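Long-range contacts in pseudoalteromonas arctica PAMC 21717 (Pseudoalteromonas arctica, PDB 5YL7), which hydrolyses peptide bonds as a cold-active, calcium-binding serine protease of the subtilase family: residues A[38-43]-A[166-171]; A[47-52]-A[114-119]; A[59-64]-A[129-134]; A[231-236]-A[278-283]; A[242-247]-A[285-290]. All coordinates share one frame; numbering follows the deposited sequence.

In the fold
Contacts 1, 3 and 5 all reach the central parallel sheet. Contacts 1 and 3 sit on neighbouring strands, joined by Asp-41 O and Val-132 N at 2.8 Å. Contacts 4 and 5 share helix 280-297, and Tyr-233 OH of contact 4 lies 2.6 Å from Gly-247 O of contact 5. Contact 1 meets contact 4 where Ser-171 OG lies 2.7 Å from Ser-281 O. Asp-41 and Ser-281, with His-100, probably form the catalytic triad, so these two contacts probably supply residues of the active site. Contacts 2 and 3 each hold a calcium ion. Contact 2 lies apart, its centre about 19 Å from that of contact 1 and about 25 Å from that of contact 3.

Contact 1: A[38-43]-A[166-171]; sequences AVLDTG and DVINMS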
# COMPACT_ATOMS: atom_id res chain seq x y z
N ALA A 38 6.34 5.49 -3.06
CA ALA A 38 5.43 5.58 -4.22
C ALA A 38 4.28 4.61 -4.00
O ALA A 38 4.50 3.43 -3.73
CB ALA A 38 6.21 5.33 -5.49
N VAL A 39 3.07 5.10 -4.15
CA VAL A 39 1.84 4.30 -4.00
C VAL A 39 1.25 4.14 -5.37
O VAL A 39 0.79 5.13 -5.98
CB VAL A 39 0.87 4.95 -3.02
CG1 VAL A 39 -0.46 4.29 -3.06
CG2 VAL A 39 1.46 4.95 -1.64
N LEU A 40 1.32 2.92 -5.93
CA LEU A 40 0.86 2.61 -7.29
C LEU A 40 -0.54 2.10 -7.17
O LEU A 40 -0.72 0.99 -6.65
CB LEU A 40 1.79 1.59 -7.95
CG LEU A 40 3.04 2.15 -8.62
CD1 LEU A 40 3.94 2.86 -7.63
CD2 LEU A 40 3.82 1.01 -9.28
N ASP A 41 -1.54 2.88 -7.55
CA ASP A 41 -2.91 2.60 -7.13
C ASP A 41 -3.85 3.36 -8.01
O ASP A 41 -3.54 3.73 -9.18
CB ASP A 41 -3.02 2.86 -5.60
CG ASP A 41 -3.96 1.99 -4.94
OD1 ASP A 41 -5.17 2.04 -5.23
OD2 ASP A 41 -3.59 1.24 -4.02
N THR A 42 -5.04 3.67 -7.47
CA THR A 42 -6.09 4.35 -8.22
C THR A 42 -5.91 5.87 -8.32
O THR A 42 -6.75 6.53 -8.93
CB THR A 42 -7.50 4.02 -7.65
OG1 THR A 42 -7.59 4.65 -6.33
CG2 THR A 42 -7.74 2.56 -7.51
N GLY A 43 -4.85 6.38 -7.72
CA GLY A 43 -4.70 7.79 -7.51
C GLY A 43 -5.09 8.24 -6.16
O GLY A 43 -5.29 7.40 -5.26
N ASP A 166 12.09 5.46 -2.37
CA ASP A 166 12.77 4.44 -1.60
C ASP A 166 12.00 3.12 -1.48
O ASP A 166 12.55 2.05 -1.38
CB ASP A 166 13.05 4.98 -0.19
CG ASP A 166 13.80 6.27 -0.21
OD1 ASP A 166 14.99 6.19 -0.54
OD2 ASP A 166 13.30 7.37 -0.01
N VAL A 167 10.67 3.29 -1.53
CA VAL A 167 9.74 2.14 -1.29
C VAL A 167 8.63 2.28 -2.36
O VAL A 167 8.15 3.39 -2.56
CB VAL A 167 9.13 2.22 0.10
CG1 VAL A 167 8.16 1.07 0.34
CG2 VAL A 167 10.16 2.33 1.17
N ILE A 168 8.24 1.16 -2.95
CA ILE A 168 7.01 1.08 -3.78
C ILE A 168 6.04 0.25 -3.02
O ILE A 168 6.36 -0.86 -2.52
CB ILE A 168 7.31 0.48 -5.13
CG1 ILE A 168 7.99 1.55 -6.05
CG2 ILE A 168 6.12 -0.12 -5.80
CD1 ILE A 168 8.66 0.95 -7.25
N ASN A 169 4.79 0.70 -2.97
CA ASN A 169 3.63 -0.10 -2.51
C ASN A 169 2.72 -0.42 -3.66
O ASN A 169 2.27 0.49 -4.37
CB ASN A 169 2.87 0.66 -1.40
CG ASN A 169 1.78 -0.17 -0.80
OD1 ASN A 169 2.01 -0.90 0.16
ND2 ASN A 169 0.57 -0.16 -1.42
N MET A 170 2.42 -1.69 -3.87
CA MET A 170 1.45 -2.15 -4.87
C MET A 170 0.42 -2.96 -4.16
O MET A 170 0.48 -4.21 -3.97
CB MET A 170 2.07 -3.03 -5.99
CG MET A 170 2.84 -2.11 -6.97
SD MET A 170 3.28 -3.00 -8.51
CE MET A 170 4.42 -3.38 -7.70
N SER A 171 -0.72 -2.32 -3.87
CA SER A 171 -1.93 -2.94 -3.27
C SER A 171 -2.84 -3.31 -4.40
O SER A 171 -3.93 -2.72 -4.59
CB SER A 171 -2.56 -1.95 -2.32
OG SER A 171 -1.84 -1.86 -1.13
O HOH W 1 -0.87 0.57 -3.92
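Ala-38 opens the pairing, its N donating to Val-167 O at 2.8 Å. Ala-38 O then accepts from Asn-169 N, again at 2.8 Å and almost straight (174°). The same oxygen also receives a weak CA-H contact from Ile-168. Val-39 is level with Asn-169, and both side chains leave on the face covered by helix 100-109, where Val-104 touches them. Leu-40 N completes the backbone bonding with Asn-169 O at 3.0 Å. These strands, 36-41 and 167-170, run parallel in the middle of the seven-stranded sheet of the subtilisin-like fold. Leu-40 turns to the other face, under helix 140-150. Its CG is anti to the carbonyl carbon (chi1 -85°). The chain lies side by side with Met-170, Leu-40 CB to Met-170 CG 4.0 Å. Leu-40 CD1 slants across to Ile-168 CG2 at 4.1 Å, so one leucine touches two residues of the next strand. Asp-41 ends the strand. A water lies 2.8 Å from Asp-41 OD2 and close to Leu-40 O, and it accepts a bond from Ser-171 N at 2.9 Å. This water fills the place of a direct strand bond as the chains part. Asp-41 OD1 takes Thr-42 N on its anti lone pair and is also bonded to His-100 ND1, the probable charge-relay partner. Ser-171 OG is bonded to Ser-281 O.

Contact 2: A[47-52]-A[114-119]; sequences HADLNA and NGEGVA. With CA (calcium ion), chain C.
Asp-49 sets its carboxylate nearly coplanar with the side-chain amide of Asn-114, the planes 2° apart. Both groups face one calcium ion. Asp-49 grips it with both oxygens, OD1 at 2.4 Å and OD2 at 2.5 Å from the metal. Asn-114 does two jobs at once: its OD1 binds the calcium at 2.5 Å, while its ND2 donates to Asp-49 OD1 at 2.8 Å. The asparagine reaches this position with CG between the backbone N and the carbonyl carbon (chi1 66°). Asp-49 OD2 has a second partner as well, Val-118 N at 2.9 Å, through a bent bond (137°). The loop 114-119 then wraps the ion with backbone carbonyls, Glu-116 O at 2.3 Å and Val-118 O at 2.4 Å from the calcium. Gly-117 lies between them, where a CB would point at the carboxylate and collide with Asp-49 OD2. Asp-5 and Val-111 complete the seven-oxygen shell. The arrangement is consistent with the high-affinity calcium site of subtilisins, which ties the N-terminal segment to this loop. A water also bridges Ala-48 O and Glu-116 OE2. The Glu-116 carboxylate stays off the metal, its OE2 4.6 Å from Asp-49 OD1. Asp-5 and Asp-49 bring carboxylates to the same ion, so the calcium probably offsets the repulsion between them and lets the N-terminal segment lie against loop 47-52.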
# COMPACT_ATOMS: atom_id res chain seq x y z
N HIS A 47 -7.10 14.88 0.39
CA HIS A 47 -7.78 14.85 1.70
C HIS A 47 -7.03 15.78 2.62
O HIS A 47 -5.78 15.78 2.68
CB HIS A 47 -7.79 13.38 2.19
CG HIS A 47 -8.63 13.14 3.40
ND1 HIS A 47 -8.39 13.73 4.63
CD2 HIS A 47 -9.62 12.25 3.54
CE1 HIS A 47 -9.28 13.20 5.48
NE2 HIS A 47 -10.03 12.30 4.84
N ALA A 48 -7.77 16.51 3.42
CA ALA A 48 -7.17 17.40 4.41
C ALA A 48 -6.19 16.79 5.36
O ALA A 48 -5.26 17.41 5.87
CB ALA A 48 -8.26 18.10 5.25
N ASP A 49 -6.39 15.45 5.62
CA ASP A 49 -5.50 14.71 6.53
C ASP A 49 -4.39 13.92 5.84
O ASP A 49 -3.79 13.04 6.39
CB ASP A 49 -6.27 13.80 7.49
CG ASP A 49 -5.65 13.60 8.82
OD1 ASP A 49 -4.97 14.54 9.32
OD2 ASP A 49 -5.82 12.49 9.43
N LEU A 50 -4.19 14.26 4.55
CA LEU A 50 -3.18 13.55 3.70
C LEU A 50 -2.34 14.52 2.89
O LEU A 50 -1.15 14.25 2.66
CB LEU A 50 -3.96 12.58 2.76
CG LEU A 50 -3.10 11.73 1.84
CD1 LEU A 50 -2.12 10.86 2.64
CD2 LEU A 50 -3.99 10.94 0.93
N ASN A 51 -2.96 15.55 2.29
CA ASN A 51 -2.32 16.27 1.18
C ASN A 51 -0.99 16.89 1.53
O ASN A 51 -0.15 16.96 0.64
CB ASN A 51 -3.29 17.31 0.60
CG ASN A 51 -2.90 17.71 -0.71
OD1 ASN A 51 -2.59 18.97 -0.91
ND2 ASN A 51 -2.84 16.86 -1.62
N ALA A 52 -0.77 17.31 2.73
CA ALA A 52 0.54 17.86 3.03
C ALA A 52 1.71 16.92 2.83
O ALA A 52 2.86 17.29 2.73
CB ALA A 52 0.63 18.40 4.43
N ASN A 114 -1.70 16.21 14.07
CA ASN A 114 -2.37 17.44 13.67
C ASN A 114 -3.75 17.61 14.31
O ASN A 114 -4.55 18.41 13.87
CB ASN A 114 -2.43 17.62 12.14
CG ASN A 114 -3.30 16.55 11.46
OD1 ASN A 114 -3.55 15.47 12.03
ND2 ASN A 114 -3.80 16.85 10.28
N GLY A 115 -4.07 16.77 15.29
CA GLY A 115 -5.30 16.89 15.97
C GLY A 115 -6.54 16.62 15.25
O GLY A 115 -7.69 16.97 15.62
N GLU A 116 -6.39 15.92 14.08
CA GLU A 116 -7.44 15.72 13.12
C GLU A 116 -7.39 14.26 12.59
O GLU A 116 -6.28 13.82 12.32
CB GLU A 116 -7.28 16.66 11.90
CG GLU A 116 -8.35 16.60 10.89
CD GLU A 116 -8.18 17.67 9.79
OE1 GLU A 116 -9.00 17.61 8.84
OE2 GLU A 116 -7.21 18.51 9.89
N GLY A 117 -8.50 13.62 12.45
CA GLY A 117 -8.53 12.36 11.66
C GLY A 117 -7.64 11.32 12.28
O GLY A 117 -7.65 10.99 13.48
N VAL A 118 -6.87 10.67 11.39
CA VAL A 118 -6.05 9.50 11.61
C VAL A 118 -4.57 9.72 11.67
O VAL A 118 -4.12 10.90 11.41
CB VAL A 118 -6.39 8.41 10.50
CG1 VAL A 118 -7.83 7.95 10.59
CG2 VAL A 118 -6.10 8.98 9.14
N ALA A 119 -3.80 8.66 11.93
CA ALA A 119 -2.39 8.67 11.80
C ALA A 119 -1.93 7.78 10.66
O ALA A 119 -2.71 6.97 10.15
CB ALA A 119 -1.75 8.24 13.12
CA CA C . -4.27 13.25 11.26
O HOH W 2 -5.67 19.52 7.70

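Contact 3: A[59-64]-A[129-134]; sequences DMISNL and PVRVLG. With CA (calcium ion), chain E.
At a calcium site on the edge of the central sheet, Asp-59 holds both the metal and Arg-131. Asp-59 OD2 binds the metal at 2.4 Å and also accepts from Arg-131 NH1 at 2.9 Å, the hydrogen-bonded part of a salt bridge. The NH1 comes from the syn side, somewhat out of the carboxylate plane. OD2 lies in the guanidinium plane, at its edge, while the carboxylate plane is turned 85° from it. Arg-131 gets there with an extended chain, CG anti to the backbone N (chi1 177°). Ile-61 covers one face of the guanidinium, CD1 lying 3.5 Å from Arg-131 CZ, over the centre of the group. The other aspartate oxygen folds its own chain: OD1 accepts from Ile-61 N at 3.1 Å, an Asx turn. Here strand 58-59, the outermost of the parallel sheet, pairs with strand 126-131, and Met-60 N donates to Arg-131 O at 2.8 Å. Arg-131 has further partners, NE to Thr-42 O and NH2 to Ala-67 O. An alanine in place of Arg-131 would probably leave Asp-59 OD2 with the calcium but without its guanidinium partner, Ile-61 CD1 without a flat surface, and Thr-42 O and Ala-67 O without this donor. Asp-69, Asp-74, Asp-76 and two waters complete the calcium shell. On the side of helix 140-150, Met-60 CB packs on Val-132 CG1 at 4.1 Å, and Met-60 CG reaches Val-130 CG1.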
# COMPACT_ATOMS: atom_id res chain seq x y z
N ASP A 59 0.31 9.90 -13.77
CA ASP A 59 -0.79 9.08 -14.14
C ASP A 59 -0.43 8.31 -15.37
O ASP A 59 -0.28 8.87 -16.48
CB ASP A 59 -2.04 9.97 -14.34
CG ASP A 59 -3.27 9.19 -14.60
OD1 ASP A 59 -3.31 8.06 -15.07
OD2 ASP A 59 -4.39 9.83 -14.38
N MET A 60 -0.19 7.00 -15.21
CA MET A 60 0.25 6.12 -16.24
C MET A 60 -0.79 5.50 -17.03
O MET A 60 -0.55 4.66 -17.94
CB MET A 60 1.07 4.99 -15.63
CG MET A 60 2.32 5.43 -14.96
SD MET A 60 3.50 6.10 -16.31
CE MET A 60 4.82 6.67 -15.17
N ILE A 61 -2.08 5.77 -16.77
CA ILE A 61 -3.16 5.07 -17.45
C ILE A 61 -3.31 5.55 -18.92
O ILE A 61 -3.55 6.73 -19.19
CB ILE A 61 -4.49 5.16 -16.73
CG1 ILE A 61 -4.38 4.68 -15.32
CG2 ILE A 61 -5.53 4.37 -17.54
CD1 ILE A 61 -5.62 4.93 -14.52
N SER A 62 -3.04 4.61 -19.83
CA SER A 62 -3.05 4.94 -21.29
C SER A 62 -4.43 4.82 -21.91
O SER A 62 -4.74 5.62 -22.84
CB SER A 62 -2.04 3.98 -22.02
OG SER A 62 -0.79 3.97 -21.49
N ASN A 63 -5.27 3.93 -21.46
CA ASN A 63 -6.62 3.73 -22.05
C ASN A 63 -7.57 4.78 -21.55
O ASN A 63 -7.73 4.92 -20.30
CB ASN A 63 -7.03 2.32 -21.73
CG ASN A 63 -8.43 1.97 -22.18
OD1 ASN A 63 -9.42 2.60 -21.86
ND2 ASN A 63 -8.55 0.82 -22.80
N LEU A 64 -8.16 5.57 -22.41
CA LEU A 64 -8.95 6.70 -22.00
C LEU A 64 -10.18 6.25 -21.22
O LEU A 64 -10.58 6.99 -20.31
CB LEU A 64 -9.40 7.52 -23.27
CG LEU A 64 -8.40 8.70 -23.48
CD1 LEU A 64 -7.02 8.27 -23.91
CD2 LEU A 64 -8.97 9.70 -24.47
N PRO A 129 2.15 9.67 -5.54
CA PRO A 129 1.06 8.93 -6.09
C PRO A 129 1.29 8.59 -7.54
O PRO A 129 1.57 9.47 -8.33
CB PRO A 129 -0.13 9.87 -5.94
CG PRO A 129 0.49 11.25 -6.06
CD PRO A 129 1.86 11.13 -5.46
N VAL A 130 1.27 7.31 -7.88
CA VAL A 130 1.44 6.84 -9.25
C VAL A 130 0.19 6.17 -9.62
O VAL A 130 -0.15 5.07 -9.13
CB VAL A 130 2.69 5.95 -9.38
CG1 VAL A 130 2.91 5.59 -10.85
CG2 VAL A 130 3.90 6.64 -8.83
N ARG A 131 -0.62 6.82 -10.46
CA ARG A 131 -1.92 6.35 -10.80
C ARG A 131 -1.82 5.32 -11.91
O ARG A 131 -1.43 5.67 -13.03
CB ARG A 131 -2.93 7.48 -11.12
CG ARG A 131 -4.25 6.99 -11.54
CD ARG A 131 -5.29 8.11 -11.51
NE ARG A 131 -6.57 7.54 -11.83
CZ ARG A 131 -7.29 7.64 -12.95
NH1 ARG A 131 -6.87 8.40 -13.94
NH2 ARG A 131 -8.40 6.97 -13.09
N VAL A 132 -2.18 4.09 -11.62
CA VAL A 132 -2.11 2.99 -12.58
C VAL A 132 -3.38 2.24 -12.70
O VAL A 132 -3.49 1.41 -13.64
CB VAL A 132 -0.94 2.05 -12.24
CG1 VAL A 132 0.43 2.76 -12.22
CG2 VAL A 132 -1.18 1.30 -10.95
N LEU A 133 -4.36 2.48 -11.87
CA LEU A 133 -5.67 1.78 -11.84
C LEU A 133 -6.80 2.78 -12.02
O LEU A 133 -6.81 3.84 -11.37
CB LEU A 133 -5.91 1.06 -10.54
CG LEU A 133 -4.80 0.11 -10.03
CD1 LEU A 133 -5.20 -0.47 -8.69
CD2 LEU A 133 -4.56 -1.01 -11.02
N GLY A 134 -7.72 2.46 -12.91
CA GLY A 134 -8.94 3.22 -13.13
C GLY A 134 -10.14 2.38 -13.23
O GLY A 134 -10.30 1.35 -12.55
CA CA E . -4.85 12.14 -14.61
O HOH W 3 -5.85 14.21 -15.13
O HOH W 4 -6.51 12.13 -12.93

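Contact 4: A[231-236]-A[278-283]; sequences AYYSNY and QGTSMA
Gln-278, just ahead of helix 280-297, reaches to two tyrosines of a type I turn, Ala-231 to Ser-234. This helix carries Ser-281, the probable nucleophile of the subtilase triad. The Gln-278 side chain begins in the crowded position (chi1 66°) and runs extended beyond CG. Its CB lies 4.1 Å from Tyr-233 OH. CG passes Tyr-233 CE2, also at 4.1 Å. At the tip the amide splits its contacts. OE1 approaches Tyr-233 CE2 at 3.4 Å and takes its bond from Gln-249 N. NE2 donates to Tyr-232 OH at 3.0 Å, nearly straight (163°) and in the amide plane. Tyr-232 OH is also bonded to Gln-249 O, so the tyrosine and glutamine tips both hold the same residue. The two rings of the turn brace each other, the Tyr-233 edge over the Tyr-232 face. Tyr-233 then lies along the helix entry, its CE1 3.5 Å from Gly-279 CA, and its OH is bonded to Gly-247 O and Ser-223 OG. Gly-279 is the N-cap residue, and its O receives both Met-282 N and Ala-283 N. Further along, Ser-234 OG, which donates to Asn-235 O, meets the methyl CG2 of Thr-280 at 3.6 Å.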
# COMPACT_ATOMS: atom_id res chain seq x y z
N ALA A 231 -6.43 -13.34 8.06
CA ALA A 231 -7.74 -12.84 7.64
C ALA A 231 -8.34 -13.82 6.69
O ALA A 231 -7.66 -14.40 5.86
CB ALA A 231 -7.55 -11.45 6.97
N TYR A 232 -9.67 -14.03 6.79
CA TYR A 232 -10.30 -15.14 6.08
C TYR A 232 -10.03 -15.14 4.61
O TYR A 232 -9.98 -16.23 3.98
CB TYR A 232 -11.81 -15.15 6.33
CG TYR A 232 -12.54 -13.89 5.96
CD1 TYR A 232 -13.07 -13.68 4.71
CD2 TYR A 232 -12.74 -12.85 6.90
CE1 TYR A 232 -13.78 -12.56 4.39
CE2 TYR A 232 -13.44 -11.74 6.62
CZ TYR A 232 -13.98 -11.57 5.37
OH TYR A 232 -14.76 -10.45 5.00
N TYR A 233 -9.90 -14.00 3.95
CA TYR A 233 -9.72 -13.89 2.52
C TYR A 233 -8.23 -13.97 2.10
O TYR A 233 -7.99 -13.99 0.90
CB TYR A 233 -10.30 -12.54 2.02
CG TYR A 233 -9.68 -11.37 2.76
CD1 TYR A 233 -8.39 -10.95 2.48
CD2 TYR A 233 -10.32 -10.72 3.83
CE1 TYR A 233 -7.77 -9.98 3.24
CE2 TYR A 233 -9.72 -9.77 4.56
CZ TYR A 233 -8.43 -9.41 4.33
OH TYR A 233 -7.77 -8.45 5.07
N SER A 234 -7.30 -13.91 3.05
CA SER A 234 -5.92 -13.69 2.59
C SER A 234 -5.39 -14.88 1.87
O SER A 234 -5.50 -16.04 2.31
CB SER A 234 -5.09 -13.48 3.82
OG SER A 234 -3.73 -13.09 3.38
N ASN A 235 -4.69 -14.64 0.78
CA ASN A 235 -3.83 -15.66 0.19
C ASN A 235 -2.72 -16.02 1.12
O ASN A 235 -2.40 -15.28 2.08
CB ASN A 235 -3.35 -15.22 -1.18
CG ASN A 235 -4.40 -15.15 -2.24
OD1 ASN A 235 -5.49 -15.74 -2.11
ND2 ASN A 235 -4.13 -14.42 -3.32
N TYR A 236 -2.10 -17.14 0.84
CA TYR A 236 -1.11 -17.73 1.74
C TYR A 236 -0.23 -18.70 0.92
O TYR A 236 -0.69 -19.11 -0.14
CB TYR A 236 -1.79 -18.48 2.93
CG TYR A 236 -2.70 -19.55 2.49
CD1 TYR A 236 -2.24 -20.80 1.96
CD2 TYR A 236 -4.07 -19.27 2.29
CE1 TYR A 236 -3.11 -21.75 1.37
CE2 TYR A 236 -4.96 -20.22 1.80
CZ TYR A 236 -4.47 -21.39 1.27
OH TYR A 236 -5.42 -22.27 0.68
N GLN A 278 -10.82 -3.41 4.14
CA GLN A 278 -10.06 -4.65 4.39
C GLN A 278 -9.40 -5.18 3.14
O GLN A 278 -9.87 -4.96 2.05
CB GLN A 278 -10.91 -5.76 4.97
CG GLN A 278 -11.96 -6.31 4.08
CD GLN A 278 -12.69 -7.54 4.58
OE1 GLN A 278 -12.42 -8.04 5.64
NE2 GLN A 278 -13.55 -8.06 3.76
N GLY A 279 -8.30 -5.93 3.38
CA GLY A 279 -7.66 -6.65 2.29
C GLY A 279 -6.23 -6.75 2.55
O GLY A 279 -5.59 -6.08 3.36
N THR A 280 -5.57 -7.62 1.74
CA THR A 280 -4.10 -7.57 1.63
C THR A 280 -3.67 -6.18 1.12
O THR A 280 -2.54 -5.78 1.47
CB THR A 280 -3.50 -8.69 0.81
OG1 THR A 280 -4.02 -8.66 -0.49
CG2 THR A 280 -3.68 -10.04 1.47
N SER A 281 -4.54 -5.44 0.48
CA SER A 281 -4.25 -4.07 0.07
C SER A 281 -4.03 -3.12 1.25
O SER A 281 -3.42 -2.11 1.06
CB SER A 281 -5.45 -3.48 -0.67
OG SER A 281 -5.54 -3.89 -2.01
N MET A 282 -4.62 -3.45 2.41
CA MET A 282 -4.50 -2.66 3.63
C MET A 282 -3.33 -3.12 4.42
O MET A 282 -2.69 -2.33 5.14
CB MET A 282 -5.77 -2.72 4.46
CG MET A 282 -6.97 -1.83 4.02
SD MET A 282 -7.69 -2.23 2.42
CE MET A 282 -6.99 -0.93 1.42
N ALA A 283 -2.98 -4.41 4.32
CA ALA A 283 -1.78 -4.94 5.01
C ALA A 283 -0.50 -4.42 4.37
O ALA A 283 0.44 -4.01 5.07
CB ALA A 283 -1.85 -6.47 4.95

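Contact 5: A[242-247]-A[285-290]; sequences VAAPGG and PHVAGV
Pro-245 lays its ring carbon over a face of the His-286 imidazole. CG stands 4.0 Å from the ring centroid and just 7° off the normal, a CH-pi contact. The histidine has CG anti to its own carbonyl carbon (chi1 -73°), which turns the ring back along the helix. ND1 there bonds to Met-282 O, and NE2 bonds to His-13 ND1. Pro-245 O is also near, 3.2 Å from His-286 ND1, but at an angle too poor for a bond. The next residue, Val-287, also points at the strand. Its CG2 presses on Ala-244 CB at 3.6 Å and crosses Val-242 CG2 at 4.2 Å, so one methyl serves two alternate strand residues. An alanine in place of His-286 would probably leave Met-282 O and His-13 ND1 without this partner and open a gap beneath the Pro-245 ring. Strand 242-245 and the helix segment meet at 109°, their axes 8.2 Å apart. The strand is outermost in the parallel sheet and bonds to Ala-222 and Val-224 of strand 219-224. Helix 280-297 packs on this sheet: Ala-288 touches strand 167-170, Pro-285 and His-286 touch helix 100-109, and Val-287 meets Leu-310 of helix 303-312.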
# COMPACT_ATOMS: atom_id res chain seq x y z
N VAL A 242 5.97 -11.92 4.89
CA VAL A 242 5.50 -11.43 6.21
C VAL A 242 4.00 -11.23 6.16
O VAL A 242 3.41 -11.20 5.07
CB VAL A 242 6.17 -10.09 6.60
CG1 VAL A 242 7.70 -10.22 6.68
CG2 VAL A 242 5.79 -8.98 5.64
N ALA A 243 3.41 -11.06 7.33
CA ALA A 243 2.05 -10.64 7.45
C ALA A 243 1.93 -9.31 8.12
O ALA A 243 2.79 -8.92 8.90
CB ALA A 243 1.24 -11.68 8.21
N ALA A 244 0.79 -8.66 7.92
CA ALA A 244 0.48 -7.39 8.60
C ALA A 244 -1.03 -7.28 8.71
O ALA A 244 -1.74 -7.94 7.92
CB ALA A 244 1.13 -6.21 7.88
N PRO A 245 -1.55 -6.40 9.56
CA PRO A 245 -2.99 -6.24 9.63
C PRO A 245 -3.58 -5.68 8.39
O PRO A 245 -3.27 -4.56 7.97
CB PRO A 245 -3.15 -5.29 10.86
CG PRO A 245 -1.89 -4.61 10.95
CD PRO A 245 -0.85 -5.59 10.58
N GLY A 246 -4.54 -6.41 7.79
CA GLY A 246 -5.41 -5.94 6.77
C GLY A 246 -6.88 -5.92 7.06
O GLY A 246 -7.68 -5.50 6.26
N GLY A 247 -7.21 -6.47 8.25
CA GLY A 247 -8.59 -6.45 8.75
C GLY A 247 -9.43 -7.59 8.28
O GLY A 247 -9.16 -8.24 7.28
N PRO A 285 0.43 -1.59 2.85
CA PRO A 285 0.97 -0.20 3.20
C PRO A 285 1.44 -0.16 4.62
O PRO A 285 2.27 0.72 4.92
CB PRO A 285 -0.18 0.72 2.89
CG PRO A 285 -1.39 -0.20 2.92
CD PRO A 285 -0.94 -1.44 2.30
N HIS A 286 0.98 -1.01 5.52
CA HIS A 286 1.63 -1.10 6.84
C HIS A 286 3.06 -1.48 6.66
O HIS A 286 3.99 -0.92 7.31
CB HIS A 286 0.90 -2.08 7.75
CG HIS A 286 -0.42 -1.61 8.32
ND1 HIS A 286 -1.63 -1.78 7.70
CD2 HIS A 286 -0.70 -0.96 9.50
CE1 HIS A 286 -2.56 -1.26 8.50
NE2 HIS A 286 -2.04 -0.77 9.60
N VAL A 287 3.33 -2.50 5.84
CA VAL A 287 4.68 -2.96 5.60
C VAL A 287 5.52 -1.92 4.82
O VAL A 287 6.70 -1.73 5.18
CB VAL A 287 4.67 -4.32 4.91
CG1 VAL A 287 6.06 -4.85 4.62
CG2 VAL A 287 3.86 -5.28 5.71
N ALA A 288 4.93 -1.26 3.85
CA ALA A 288 5.63 -0.21 3.13
C ALA A 288 6.00 0.89 4.08
O ALA A 288 7.08 1.43 3.98
CB ALA A 288 4.78 0.29 1.97
N GLY A 289 5.08 1.21 5.01
CA GLY A 289 5.45 2.24 5.99
C GLY A 289 6.59 1.80 6.86
O GLY A 289 7.50 2.61 7.15
N VAL A 290 6.63 0.55 7.34
CA VAL A 290 7.80 0.08 8.10
C VAL A 290 9.03 0.08 7.27
O VAL A 290 10.12 0.42 7.81
CB VAL A 290 7.50 -1.25 8.83
CG1 VAL A 290 8.72 -1.71 9.61
CG2 VAL A 290 6.32 -1.09 9.77